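Local coordinates for protein O-methyltransferase family 2 (Planctopirus limnophila, PDB 5I2H) that probably transfers methyl groups from S-adenosyl-L-methionine to hydroxyls of small molecules, and is seen here with the flavone apigenin bound, at residues Val172-Pro181 with Ile350-Leu360; Gly205-Ala213 with Ile234-Val244. All coordinates share one frame; numbering follows the deposited sequence. Where two conformers were deposited one is given.

Overall arrangement
Both interactions belong to the Rossmann-like methyltransferase part of the chain, and their centres lie about 17 Å apart. Interaction 1 sets the end of helix 154-179 on the C-terminal hairpin. Interaction 2 joins the glycine-rich loop and helix 209-217 to helix 229-241, and is nested in sequence inside the loop closed by interaction 1. The two meet through Tyr210: its OH lies 3.5 Å from Val172 CB, and its ring packs on Ala173 and edge-to-face with Phe176. Neither holds a pocket residue, but Leu161, Leu165 and Arg168 of the apigenin pocket are on helix 154-179. The side chain of Ala354 is about 9 Å, and the side chain of Ser207 about 11 Å, from a bound apigenin.

Interaction 1. Residues Val172-Pro181 with Ile350-Leu360; sequences VAPRFADVLP and IPTSAHGHLIL
Ile350 meets Val179 at the end of the strand 345-351, where the C-terminal beta hairpin of the Rossmann-like sheet begins to turn. Its CG2 lies 3.7 Å from Val179 CB, and the two side chains slide past each other in opposite directions. With chi1 at -52°, CG2 is the branch opposite the backbone N, and this brings it to Val179. Thr352 comes next and splits its two branches. The methyl CG2 touches Phe176 CA and Val179 CG2, which lie on one side of it, while OG1 sits 3.5 Å from Val172 CG1. That hydroxyl is not left without a polar partner, since it is hydrogen-bonded to His300. Ser353 starts a type I' turn that ends at Gly356. Its backbone N is buried by the contact and has no partner in the model. Its CB rests against Arg175 CG at 4.0 Å, the aliphatic root of a side chain whose guanidinium makes a cation-pi contact with Phe12. Ala354, at the tip of the turn, places CB 3.7 Å from Val172 CG2. On the returning strand, Leu358 crosses the Phe176 side chain at about a right angle, with CD1 3.8 Å from Phe176 CE1. Its other methyl, CD2, touches Leu180 CD1 at 4.0 Å. The Phe176 ring is also met edge-to-face by His300. Leu360 closes the row, with CD2 reaching Pro181 CD at 3.8 Å just beyond the helix. No hydrogen bond spans the two segments. The helix end is therefore held on the hairpin by apolar fit alone.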
loop_
_atom_site.group_PDB
_atom_site.type_symbol
_atom_site.label_atom_id
_atom_site.label_comp_id
_atom_site.label_asym_id
_atom_site.label_seq_id
_atom_site.Cartn_x
_atom_site.Cartn_y
_atom_site.Cartn_z
ATOM N N VAL A 172 10.684 4.195 19.276
ATOM C CA VAL A 172 9.651 5.005 19.922
ATOM C C VAL A 172 9.953 5.221 21.407
ATOM O O VAL A 172 9.588 6.258 21.968
ATOM C CB VAL A 172 8.260 4.366 19.753
ATOM C CG1 VAL A 172 7.167 5.263 20.427
ATOM C CG2 VAL A 172 7.950 4.151 18.244
ATOM N N ALA A 173 10.601 4.249 22.062
ATOM C CA ALA A 173 10.806 4.382 23.502
ATOM C C ALA A 173 11.568 5.659 23.884
ATOM O O ALA A 173 11.214 6.257 24.917
ATOM C CB ALA A 173 11.515 3.140 24.076
ATOM N N PRO A 174 12.549 6.162 23.102
ATOM C CA PRO A 174 13.186 7.439 23.492
ATOM C C PRO A 174 12.201 8.601 23.576
ATOM O O PRO A 174 12.286 9.429 24.510
ATOM C CB PRO A 174 14.232 7.666 22.390
ATOM C CG PRO A 174 14.590 6.251 21.910
ATOM C CD PRO A 174 13.254 5.509 21.973
ATOM N N ARG A 175 11.283 8.702 22.605
ATOM C CA ARG A 175 10.229 9.709 22.677
ATOM C C ARG A 175 9.348 9.475 23.893
ATOM O O ARG A 175 9.073 10.397 24.671
ATOM C CB ARG A 175 9.373 9.672 21.411
ATOM C CG ARG A 175 10.107 9.964 20.150
ATOM C CD ARG A 175 10.619 11.371 20.126
ATOM N NE ARG A 175 11.571 11.576 19.042
ATOM C CZ ARG A 175 12.210 12.724 18.874
ATOM N NH1 ARG A 175 11.986 13.726 19.728
ATOM N NH2 ARG A 175 13.059 12.869 17.872
ATOM N N PHE A 176 8.886 8.238 24.059
ATOM C CA PHE A 176 8.013 7.901 25.167
ATOM C C PHE A 176 8.601 8.344 26.493
ATOM O O PHE A 176 7.917 8.982 27.304
ATOM C CB PHE A 176 7.775 6.392 25.187
ATOM C CG PHE A 176 6.931 5.942 26.341
ATOM C CD1 PHE A 176 5.564 5.916 26.231
ATOM C CD2 PHE A 176 7.510 5.542 27.519
ATOM C CE1 PHE A 176 4.783 5.512 27.297
ATOM C CE2 PHE A 176 6.749 5.139 28.603
ATOM C CZ PHE A 176 5.383 5.124 28.492
ATOM N N ALA A 177 9.862 7.971 26.749
ATOM C CA ALA A 177 10.491 8.372 28.001
ATOM C C ALA A 177 10.600 9.896 28.086
ATOM O O ALA A 177 10.439 10.484 29.169
ATOM C CB ALA A 177 11.855 7.703 28.149
ATOM N N ASP A 178 10.869 10.553 26.952
ATOM C CA ASP A 178 11.024 11.996 26.971
ATOM C C ASP A 178 9.728 12.700 27.361
ATOM O O ASP A 178 9.765 13.754 28.021
ATOM C CB ASP A 178 11.518 12.474 25.602
ATOM C CG ASP A 178 11.776 13.965 25.566
ATOM O OD1 ASP A 178 12.647 14.442 26.323
ATOM O OD2 ASP A 178 11.090 14.658 24.782
ATOM N N VAL A 179 8.575 12.166 26.967
ATOM C CA VAL A 179 7.319 12.883 27.226
ATOM C C VAL A 179 6.559 12.374 28.443
ATOM O O VAL A 179 5.564 13.006 28.831
ATOM C CB VAL A 179 6.372 12.872 26.010
ATOM C CG1 VAL A 179 7.097 13.444 24.786
ATOM C CG2 VAL A 179 5.828 11.465 25.746
ATOM N N LEU A 180 6.986 11.277 29.064
ATOM C CA LEU A 180 6.310 10.825 30.277
ATOM C C LEU A 180 6.560 11.797 31.425
ATOM O O LEU A 180 7.720 11.989 31.811
ATOM C CB LEU A 180 6.793 9.438 30.669
ATOM C CG LEU A 180 6.184 8.909 31.961
ATOM C CD1 LEU A 180 4.690 8.668 31.799
ATOM C CD2 LEU A 180 6.899 7.629 32.340
ATOM N N PRO A 181 5.528 12.415 32.004
ATOM C CA PRO A 181 5.754 13.315 33.146
ATOM C C PRO A 181 6.199 12.539 34.380
ATOM O O PRO A 181 5.873 11.366 34.541
ATOM C CB PRO A 181 4.384 13.979 33.364
ATOM C CG PRO A 181 3.610 13.774 32.045
ATOM C CD PRO A 181 4.124 12.417 31.556
ATOM N N ILE A 350 -0.496 12.517 24.653
ATOM C CA ILE A 350 0.760 13.100 24.204
ATOM C C ILE A 350 1.358 12.240 23.095
ATOM O O ILE A 350 1.645 11.061 23.318
ATOM C CB ILE A 350 1.787 13.244 25.342
ATOM C CG1 ILE A 350 1.192 13.969 26.555
ATOM C CG2 ILE A 350 3.044 13.909 24.803
ATOM C CD1 ILE A 350 2.098 13.890 27.777
ATOM N N PRO A 351 1.611 12.783 21.909
ATOM C CA PRO A 351 2.191 11.965 20.833
ATOM C C PRO A 351 3.600 11.490 21.174
ATOM O O PRO A 351 4.385 12.210 21.801
ATOM C CB PRO A 351 2.215 12.913 19.628
ATOM C CG PRO A 351 1.302 14.059 20.003
ATOM C CD PRO A 351 1.302 14.157 21.482
ATOM N N THR A 352 3.908 10.259 20.746
ATOM C CA THR A 352 5.265 9.725 20.845
ATOM C C THR A 352 5.847 9.689 19.440
ATOM O O THR A 352 6.236 10.744 18.907
ATOM C CB THR A 352 5.266 8.384 21.593
ATOM O OG1 THR A 352 4.454 7.437 20.894
ATOM C CG2 THR A 352 4.702 8.575 23.059
ATOM N N SER A 353 5.967 8.510 18.822
ATOM C CA SER A 353 6.382 8.419 17.421
ATOM C C SER A 353 5.751 7.171 16.819
ATOM O O SER A 353 5.073 6.408 17.512
ATOM C CB SER A 353 7.906 8.372 17.261
ATOM O OG SER A 353 8.228 8.358 15.873
ATOM N N ALA A 354 5.980 6.966 15.518
ATOM C CA ALA A 354 5.382 5.850 14.780
ATOM C C ALA A 354 3.874 5.786 15.023
ATOM O O ALA A 354 3.293 4.715 15.217
ATOM C CB ALA A 354 6.060 4.515 15.127
ATOM N N HIS A 355 3.231 6.951 15.020
ATOM C CA HIS A 355 1.797 7.120 15.256
ATOM C C HIS A 355 1.363 6.806 16.687
ATOM O O HIS A 355 0.152 6.748 16.956
ATOM C CB HIS A 355 0.978 6.302 14.244
ATOM C CG HIS A 355 1.251 6.687 12.822
ATOM N ND1 HIS A 355 1.188 7.995 12.386
ATOM C CD2 HIS A 355 1.623 5.950 11.749
ATOM C CE1 HIS A 355 1.486 8.041 11.098
ATOM N NE2 HIS A 355 1.757 6.815 10.689
ATOM N N GLY A 356 2.298 6.594 17.608
ATOM C CA GLY A 356 1.936 6.289 18.983
ATOM C C GLY A 356 1.476 7.509 19.745
ATOM O O GLY A 356 1.828 8.657 19.425
ATOM N N HIS A 357 0.635 7.258 20.742
ATOM C CA HIS A 357 0.128 8.289 21.635
ATOM C C HIS A 357 0.157 7.745 23.044
ATOM O O HIS A 357 -0.224 6.600 23.261
ATOM C CB HIS A 357 -1.309 8.685 21.296
ATOM C CG HIS A 357 -1.399 9.482 20.048
ATOM N ND1 HIS A 357 -1.483 8.909 18.796
ATOM C CD2 HIS A 357 -1.326 10.819 19.855
ATOM C CE1 HIS A 357 -1.503 9.867 17.883
ATOM N NE2 HIS A 357 -1.405 11.033 18.498
ATOM N N LEU A 358 0.598 8.566 23.991
ATOM C CA LEU A 358 0.568 8.210 25.405
ATOM C C LEU A 358 -0.688 8.841 25.992
ATOM O O LEU A 358 -0.809 10.076 26.047
ATOM C CB LEU A 358 1.831 8.697 26.120
ATOM C CG LEU A 358 1.783 8.648 27.651
ATOM C CD1 LEU A 358 1.501 7.227 28.213
ATOM C CD2 LEU A 358 3.091 9.235 28.227
ATOM N N ILE A 359 -1.633 7.999 26.391
ATOM C CA ILE A 359 -2.853 8.443 27.052
ATOM C C ILE A 359 -2.637 8.275 28.549
ATOM O O ILE A 359 -2.483 7.150 29.033
ATOM C CB ILE A 359 -4.065 7.630 26.574
ATOM C CG1 ILE A 359 -4.193 7.686 25.055
ATOM C CG2 ILE A 359 -5.374 8.065 27.285
ATOM C CD1 ILE A 359 -5.206 6.637 24.581
ATOM N N LEU A 360 -2.657 9.381 29.284
ATOM C CA LEU A 360 -2.383 9.399 30.714
ATOM C C LEU A 360 -3.680 9.554 31.494
ATOM O O LEU A 360 -4.488 10.433 31.172
ATOM C CB LEU A 360 -1.438 10.550 31.063
ATOM C CG LEU A 360 0.005 10.407 30.662
ATOM C CD1 LEU A 360 0.302 11.453 29.647
ATOM C CD2 LEU A 360 0.852 10.606 31.905
#

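Interaction 2. Residues Gly205-Ala213 with Ile234-Val244; sequences GGSGIYTMA and IAAELAEQTGV
Leu238 O, in the last turn of helix 229-241, accepts from both OG1 and N of Thr242, each 2.9 Å away. The hydroxyl approaches at a C=O...donor angle of 132°, tilted 28° from the carbonyl plane. With its proton turned to Leu238 O, Thr242 OG1 still shows a side to the other segment, where it lies 3.7 Å from Met212 SE. This is a helix pair of the Rossmann-like methyltransferase fold. The glycine-rich loop 205-208 follows strand 199-203 and leads into helix 209-217. Strand 199-203, helix 209-217 and strand 222-227 form a beta-alpha-beta crossover, and helix 229-241 follows. The two helix segments run nearly parallel, at 23° and 10.4 Å between axes. In this fold such a loop typically borders the S-adenosyl-L-methionine site. In one of the two deposited conformers, Gly206 N is hydrogen-bonded to Asp227 and Ser207 OG accepts from Ile209 N in an ST turn. Gly208 is the N-cap. Ser207 O meanwhile packs against Ala235 CA at 3.8 Å.

Met212, a selenomethionine, supplies most of the first segment's share. Its chain is extended beyond CG and reaches along the second helix. CG meets Val244 CG2 at 3.9 Å. The Met212 and Leu238 side chains cross at about a right angle, with SE against Leu238 CB. CE lies among Ala235, Leu238 and Ala239; the small alanine side chains are consistent with its close approach to the helix backbone. Beside it, Leu238 CD1 touches both CG1 and CD1 of Ile209. A Schellman motif at Gly243 ends the helix and brings Val244 back to Met212. At the far end of that chain, Met212 CE stands 3.4 Å from Ala235 O.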
loop_
_atom_site.group_PDB
_atom_site.type_symbol
_atom_site.label_atom_id
_atom_site.label_comp_id
_atom_site.label_asym_id
_atom_site.label_seq_id
_atom_site.Cartn_x
_atom_site.Cartn_y
_atom_site.Cartn_z
ATOM N N GLY A 205 4.185 -6.085 27.883
ATOM C CA GLY A 205 5.022 -5.189 27.115
ATOM C C GLY A 205 6.423 -5.738 26.972
ATOM O O GLY A 205 7.381 -4.983 26.818
ATOM N N GLY A 206 6.535 -7.067 27.021
ATOM C CA GLY A 206 7.763 -7.760 26.707
ATOM C C GLY A 206 8.613 -7.186 25.589
ATOM O O GLY A 206 8.107 -6.670 24.588
ATOM N N SER A 207 9.914 -7.432 25.721
ATOM C CA SER A 207 10.997 -6.546 25.326
ATOM C C SER A 207 11.202 -5.640 26.533
ATOM O O SER A 207 12.338 -5.513 26.995
ATOM C CB SER A 207 10.720 -5.752 24.035
ATOM O OG SER A 207 10.217 -4.437 24.313
ATOM N N GLY A 208 10.122 -5.051 27.093
ATOM C CA GLY A 208 10.293 -4.160 28.230
ATOM C C GLY A 208 11.103 -2.909 27.918
ATOM O O GLY A 208 11.522 -2.171 28.828
ATOM N N ILE A 209 11.324 -2.657 26.628
ATOM C CA ILE A 209 12.203 -1.572 26.198
ATOM C C ILE A 209 11.667 -0.223 26.655
ATOM O O ILE A 209 12.450 0.669 27.021
ATOM C CB ILE A 209 12.382 -1.645 24.677
ATOM C CG1 ILE A 209 13.308 -2.832 24.344
ATOM C CG2 ILE A 209 12.973 -0.356 24.104
ATOM C CD1 ILE A 209 13.247 -3.219 22.869
ATOM N N TYR A 210 10.333 -0.034 26.633
ATOM C CA TYR A 210 9.803 1.254 27.072
ATOM C C TYR A 210 10.147 1.512 28.529
ATOM O O TYR A 210 10.488 2.644 28.904
ATOM C CB TYR A 210 8.293 1.338 26.853
ATOM C CG TYR A 210 7.938 1.393 25.376
ATOM C CD1 TYR A 210 7.912 2.596 24.685
ATOM C CD2 TYR A 210 7.631 0.234 24.664
ATOM C CE1 TYR A 210 7.603 2.641 23.329
ATOM C CE2 TYR A 210 7.313 0.274 23.307
ATOM C CZ TYR A 210 7.288 1.484 22.648
ATOM O OH TYR A 210 6.984 1.540 21.297
ATOM N N THR A 211 10.030 0.473 29.369
ATOM C CA THR A 211 10.374 0.612 30.781
ATOM C C THR A 211 11.861 0.857 30.964
ATOM O O THR A 211 12.247 1.693 31.790
ATOM C CB THR A 211 9.930 -0.629 31.543
ATOM O OG1 THR A 211 8.506 -0.720 31.441
ATOM C CG2 THR A 211 10.317 -0.547 33.020
HETATM N N MSE A 212 12.713 0.157 30.196
HETATM C CA MSE A 212 14.151 0.383 30.313
HETATM C C MSE A 212 14.510 1.838 29.974
HETATM O O MSE A 212 15.339 2.431 30.668
HETATM C CB MSE A 212 14.941 -0.586 29.438
HETATM C CG MSE A 212 14.701 -2.023 29.859
HETATM SE SE MSE A 212 15.390 -3.177 28.485
HETATM C CE MSE A 212 14.350 -4.741 29.073
ATOM N N ALA A 213 13.892 2.423 28.938
ATOM C CA ALA A 213 14.145 3.836 28.659
ATOM C C ALA A 213 13.710 4.715 29.830
ATOM O O ALA A 213 14.445 5.622 30.249
ATOM C CB ALA A 213 13.450 4.255 27.364
ATOM N N ILE A 234 14.042 -12.288 26.649
ATOM C CA ILE A 234 14.553 -11.163 25.866
ATOM C C ILE A 234 14.746 -9.955 26.767
ATOM O O ILE A 234 15.775 -9.272 26.695
ATOM C CB ILE A 234 13.622 -10.831 24.681
ATOM C CG1 ILE A 234 13.735 -11.885 23.584
ATOM C CG2 ILE A 234 13.989 -9.520 24.071
ATOM C CD1 ILE A 234 12.584 -12.843 23.591
ATOM N N ALA A 235 13.759 -9.677 27.632
ATOM C CA ALA A 235 13.889 -8.556 28.555
ATOM C C ALA A 235 15.133 -8.697 29.413
ATOM O O ALA A 235 15.814 -7.709 29.671
ATOM C CB ALA A 235 12.662 -8.432 29.460
ATOM N N ALA A 236 15.450 -9.916 29.858
ATOM C CA ALA A 236 16.611 -10.094 30.725
ATOM C C ALA A 236 17.885 -9.686 29.995
ATOM O O ALA A 236 18.759 -9.017 30.568
ATOM C CB ALA A 236 16.720 -11.551 31.180
ATOM N N GLU A 237 18.009 -10.087 28.721
ATOM C CA GLU A 237 19.178 -9.711 27.922
ATOM C C GLU A 237 19.253 -8.199 27.759
ATOM O O GLU A 237 20.312 -7.573 27.976
ATOM C CB GLU A 237 19.115 -10.401 26.549
ATOM C CG GLU A 237 20.136 -9.876 25.533
ATOM C CD GLU A 237 21.582 -10.021 26.037
ATOM O OE1 GLU A 237 21.860 -10.949 26.829
ATOM O OE2 GLU A 237 22.442 -9.200 25.676
ATOM N N LEU A 238 18.124 -7.589 27.382
ATOM C CA LEU A 238 18.151 -6.157 27.091
ATOM C C LEU A 238 18.346 -5.326 28.356
ATOM O O LEU A 238 18.996 -4.268 28.305
ATOM C CB LEU A 238 16.874 -5.745 26.343
ATOM C CG LEU A 238 16.673 -6.458 25.002
ATOM C CD1 LEU A 238 15.376 -5.970 24.402
ATOM C CD2 LEU A 238 17.893 -6.201 24.074
ATOM N N ALA A 239 17.842 -5.803 29.500
ATOM C CA ALA A 239 18.096 -5.113 30.764
ATOM C C ALA A 239 19.580 -5.072 31.077
ATOM O O ALA A 239 20.074 -4.084 31.626
ATOM C CB ALA A 239 17.356 -5.792 31.923
ATOM N N GLU A 240 20.310 -6.148 30.754
ATOM C CA GLU A 240 21.761 -6.119 30.944
ATOM C C GLU A 240 22.421 -5.123 30.001
ATOM O O GLU A 240 23.309 -4.356 30.410
ATOM C CB GLU A 240 22.374 -7.515 30.749
ATOM C CG GLU A 240 21.853 -8.586 31.689
ATOM C CD GLU A 240 22.427 -8.538 33.084
ATOM O OE1 GLU A 240 23.255 -7.634 33.393
ATOM O OE2 GLU A 240 22.068 -9.455 33.875
ATOM N N GLN A 241 22.002 -5.110 28.738
ATOM C CA GLN A 241 22.613 -4.201 27.785
ATOM C C GLN A 241 22.410 -2.752 28.187
ATOM O O GLN A 241 23.326 -1.935 28.042
ATOM C CB GLN A 241 22.041 -4.432 26.396
ATOM C CG GLN A 241 22.416 -5.764 25.782
ATOM C CD GLN A 241 21.843 -5.892 24.394
ATOM O OE1 GLN A 241 21.565 -4.880 23.739
ATOM N NE2 GLN A 241 21.660 -7.127 23.930
ATOM N N THR A 242 21.210 -2.407 28.678
ATOM C CA THR A 242 20.884 -1.020 28.984
ATOM C C THR A 242 21.298 -0.639 30.400
ATOM O O THR A 242 21.092 0.513 30.797
ATOM C CB THR A 242 19.377 -0.743 28.789
ATOM O OG1 THR A 242 18.616 -1.661 29.589
ATOM C CG2 THR A 242 18.978 -0.891 27.300
ATOM N N GLY A 243 21.882 -1.570 31.164
ATOM C CA GLY A 243 22.413 -1.253 32.478
ATOM C C GLY A 243 21.384 -0.959 33.550
ATOM O O GLY A 243 21.723 -0.321 34.548
ATOM N N VAL A 244 20.140 -1.412 33.386
ATOM C CA VAL A 244 19.095 -1.173 34.375
ATOM C C VAL A 244 18.681 -2.465 35.072
ATOM O O VAL A 244 17.706 -2.476 35.845
ATOM C CB VAL A 244 17.878 -0.461 33.757
ATOM C CG1 VAL A 244 18.301 0.912 33.177
ATOM C CG2 VAL A 244 17.234 -1.361 32.711
#